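Local structure of 4-oxalocrotonase tautomerase isozyme (Methylibium petroleiphilum, 4FDX) at residues P1-L7 and Q37-N43. The protein is a small, six-subunit enzyme of the tautomerase superfamily, each subunit built around a single beta-alpha-beta unit. Residues are numbered along the deposited sequence; the frame is centred on the assembly and turned at random.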
loop_
_atom_site.group_PDB
_atom_site.type_symbol
_atom_site.label_atom_id
_atom_site.label_comp_id
_atom_site.label_asym_id
_atom_site.label_seq_id
_atom_site.Cartn_x
_atom_site.Cartn_y
_atom_site.Cartn_z
ATOM N N PRO B 1 6.971 -8.376 11.015
ATOM C CA PRO B 1 5.778 -8.084 10.222
ATOM C C PRO B 1 5.536 -6.596 10.155
ATOM O O PRO B 1 5.719 -5.902 11.140
ATOM C CB PRO B 1 4.668 -8.900 10.953
ATOM C CG PRO B 1 5.451 -10.093 11.476
ATOM C CD PRO B 1 6.756 -9.530 11.917
ATOM N N ILE B 2 5.117 -6.133 9.002
ATOM C CA ILE B 2 4.707 -4.686 8.866
ATOM C C ILE B 2 3.237 -4.612 8.515
ATOM O O ILE B 2 2.821 -5.225 7.479
ATOM C CB ILE B 2 5.500 -4.053 7.756
ATOM C CG1 ILE B 2 6.962 -4.001 8.256
ATOM C CG2 ILE B 2 4.969 -2.642 7.444
ATOM C CD1 ILE B 2 8.034 -3.755 7.208
ATOM N N ILE B 3 2.448 -3.908 9.335
ATOM C CA ILE B 3 0.965 -3.935 9.221
ATOM C C ILE B 3 0.543 -2.525 8.823
ATOM O O ILE B 3 0.948 -1.582 9.479
ATOM C CB ILE B 3 0.362 -4.376 10.528
ATOM C CG1 ILE B 3 0.843 -5.844 10.752
ATOM C CG2 ILE B 3 -1.169 -4.134 10.482
ATOM C CD1 ILE B 3 0.623 -6.241 12.147
ATOM N N GLN B 4 -0.208 -2.365 7.727
ATOM C CA GLN B 4 -0.873 -1.080 7.451
ATOM C C GLN B 4 -2.364 -1.189 7.775
ATOM O O GLN B 4 -3.002 -2.097 7.349
ATOM C CB GLN B 4 -0.702 -0.618 6.006
ATOM C CG GLN B 4 0.771 -0.373 5.686
ATOM C CD GLN B 4 1.169 -0.683 4.238
ATOM O OE1 GLN B 4 1.302 -1.873 3.830
ATOM N NE2 GLN B 4 1.402 0.389 3.469
ATOM N N MET B 5 -2.853 -0.304 8.625
ATOM C CA MET B 5 -4.263 -0.328 9.000
ATOM C C MET B 5 -4.893 0.926 8.425
ATOM O O MET B 5 -4.541 2.025 8.781
ATOM C CB MET B 5 -4.368 -0.429 10.513
ATOM C CG MET B 5 -5.863 -0.218 10.831
ATOM S SD MET B 5 -6.261 -0.798 12.502
ATOM C CE MET B 5 -5.356 0.312 13.467
ATOM N N ASN B 6 -5.896 0.722 7.562
ATOM C CA ASN B 6 -6.656 1.842 6.948
ATOM C C ASN B 6 -7.994 1.907 7.694
ATOM O O ASN B 6 -8.708 0.871 7.787
ATOM C CB ASN B 6 -6.876 1.512 5.461
ATOM C CG ASN B 6 -5.564 1.232 4.709
ATOM O OD1 ASN B 6 -4.877 2.130 4.280
ATOM N ND2 ASN B 6 -5.193 -0.050 4.592
ATOM N N LEU B 7 -8.271 3.092 8.243
ATOM C CA LEU B 7 -9.418 3.360 9.131
ATOM C C LEU B 7 -10.067 4.567 8.602
ATOM O O LEU B 7 -9.364 5.490 8.204
ATOM C CB LEU B 7 -8.994 3.879 10.583
ATOM C CG LEU B 7 -8.134 3.051 11.480
ATOM C CD1 LEU B 7 -8.054 3.671 12.846
ATOM C CD2 LEU B 7 -8.903 1.754 11.617
ATOM N N GLN B 37 9.853 -6.556 16.213
ATOM C CA GLN B 37 9.794 -6.897 14.776
ATOM C C GLN B 37 8.430 -6.492 14.191
ATOM O O GLN B 37 8.138 -6.825 13.031
ATOM C CB GLN B 37 10.010 -8.381 14.536
ATOM C CG GLN B 37 11.431 -8.879 14.946
ATOM C CD GLN B 37 11.475 -10.428 14.857
ATOM O OE1 GLN B 37 11.157 -11.138 15.806
ATOM N NE2 GLN B 37 11.803 -10.919 13.698
ATOM N N VAL B 38 7.568 -5.869 15.037
ATOM C CA VAL B 38 6.176 -5.574 14.593
ATOM C C VAL B 38 5.957 -4.077 14.462
ATOM O O VAL B 38 6.042 -3.347 15.460
ATOM C CB VAL B 38 5.109 -6.163 15.526
ATOM C CG1 VAL B 38 3.712 -5.958 14.937
ATOM C CG2 VAL B 38 5.373 -7.661 15.646
ATOM N N ARG B 39 5.757 -3.633 13.214
ATOM C CA ARG B 39 5.478 -2.197 12.989
ATOM C C ARG B 39 4.069 -2.008 12.406
ATOM O O ARG B 39 3.597 -2.847 11.643
ATOM C CB ARG B 39 6.495 -1.628 12.000
ATOM C CG ARG B 39 7.859 -1.474 12.685
ATOM C CD ARG B 39 8.952 -1.264 11.618
ATOM N NE ARG B 39 10.155 -0.871 12.368
ATOM C CZ ARG B 39 10.809 -1.703 13.169
ATOM N NH1 ARG B 39 10.541 -2.992 13.245
ATOM N NH2 ARG B 39 11.866 -1.233 13.856
ATOM N N ILE B 40 3.328 -1.027 12.932
ATOM C CA ILE B 40 2.021 -0.741 12.386
ATOM C C ILE B 40 2.026 0.700 11.891
ATOM O O ILE B 40 2.529 1.666 12.604
ATOM C CB ILE B 40 0.946 -0.874 13.526
ATOM C CG1 ILE B 40 1.031 -2.316 14.093
ATOM C CG2 ILE B 40 -0.426 -0.600 12.877
ATOM C CD1 ILE B 40 0.077 -2.640 15.193
ATOM N N LEU B 41 1.423 0.885 10.713
ATOM C CA LEU B 41 1.284 2.225 10.108
ATOM C C LEU B 41 -0.236 2.418 10.023
ATOM O O LEU B 41 -0.907 1.531 9.483
ATOM C CB LEU B 41 1.851 2.242 8.650
ATOM C CG LEU B 41 3.357 2.135 8.591
ATOM C CD1 LEU B 41 4.032 0.920 9.247
ATOM C CD2 LEU B 41 3.698 2.227 7.131
ATOM N N ILE B 42 -0.738 3.543 10.492
ATOM C CA ILE B 42 -2.192 3.826 10.431
ATOM C C ILE B 42 -2.416 4.874 9.401
ATOM O O ILE B 42 -1.774 5.980 9.378
ATOM C CB ILE B 42 -2.700 4.338 11.778
ATOM C CG1 ILE B 42 -2.667 3.221 12.811
ATOM C CG2 ILE B 42 -4.120 4.812 11.617
ATOM C CD1 ILE B 42 -2.973 3.767 14.240
ATOM N N ASN B 43 -3.328 4.579 8.488
ATOM C CA ASN B 43 -3.727 5.528 7.433
ATOM C C ASN B 43 -5.159 5.838 7.686
ATOM O O ASN B 43 -5.985 4.976 7.623
ATOM C CB ASN B 43 -3.506 4.915 6.055
ATOM C CG ASN B 43 -3.979 5.855 4.955
ATOM O OD1 ASN B 43 -3.586 7.061 4.893
ATOM N ND2 ASN B 43 -4.909 5.337 4.108
#
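Backbone hydrogen bonds join strands 2-7 and 39-43 side by side, their axes 4.6 Å apart at closest approach and running the same way within 20°. The zigzag is that of a parallel pair: R39 N donates to P1 O (3.1 Å), I3 N to R39 O, L41 N to I3 O, M5 N to L41 O and N43 N to M5 O (2.8 Å each), and L7 N closes it on N43 O at 3.0 Å. Between these bonds lie CA-H...O contacts, such as I40 CA to I3 O (3.2 Å) and Q4 CA to L41 O (3.3 Å). At the amino-terminal end of the pair, P1 N, the chain's amino terminus, sits 2.8 Å from Q37 O; an amino-terminal proline is a hallmark of the tautomerase superfamily.

The pair forms the two strands of the subunit's beta-alpha-beta unit, with helix 13-31 as the connection. On the face of I3, M5, I40 and I42, apolar contacts span the strands: I3 CB to I40 CG1 at 4.2 Å, M5 CE to I42 CG1 at 4.0 Å. I3 and I40 also rest on that helix, at V27 and at I23 and T24 respectively.

The opposite face carries I2, Q4, N6, R39, L41 and N43. I2 CG2 meets L41 CD1 at 4.1 Å, and N43 ND2 donates to N6 OD1 (3.2 Å), leaving N6 ND2 to bond I2 O and Q4 OE1 of a second subunit. I2-N6 pair antiparallel with a strand of that subunit, and R39-L41 with one of a third, so the sheet continues through both interfaces.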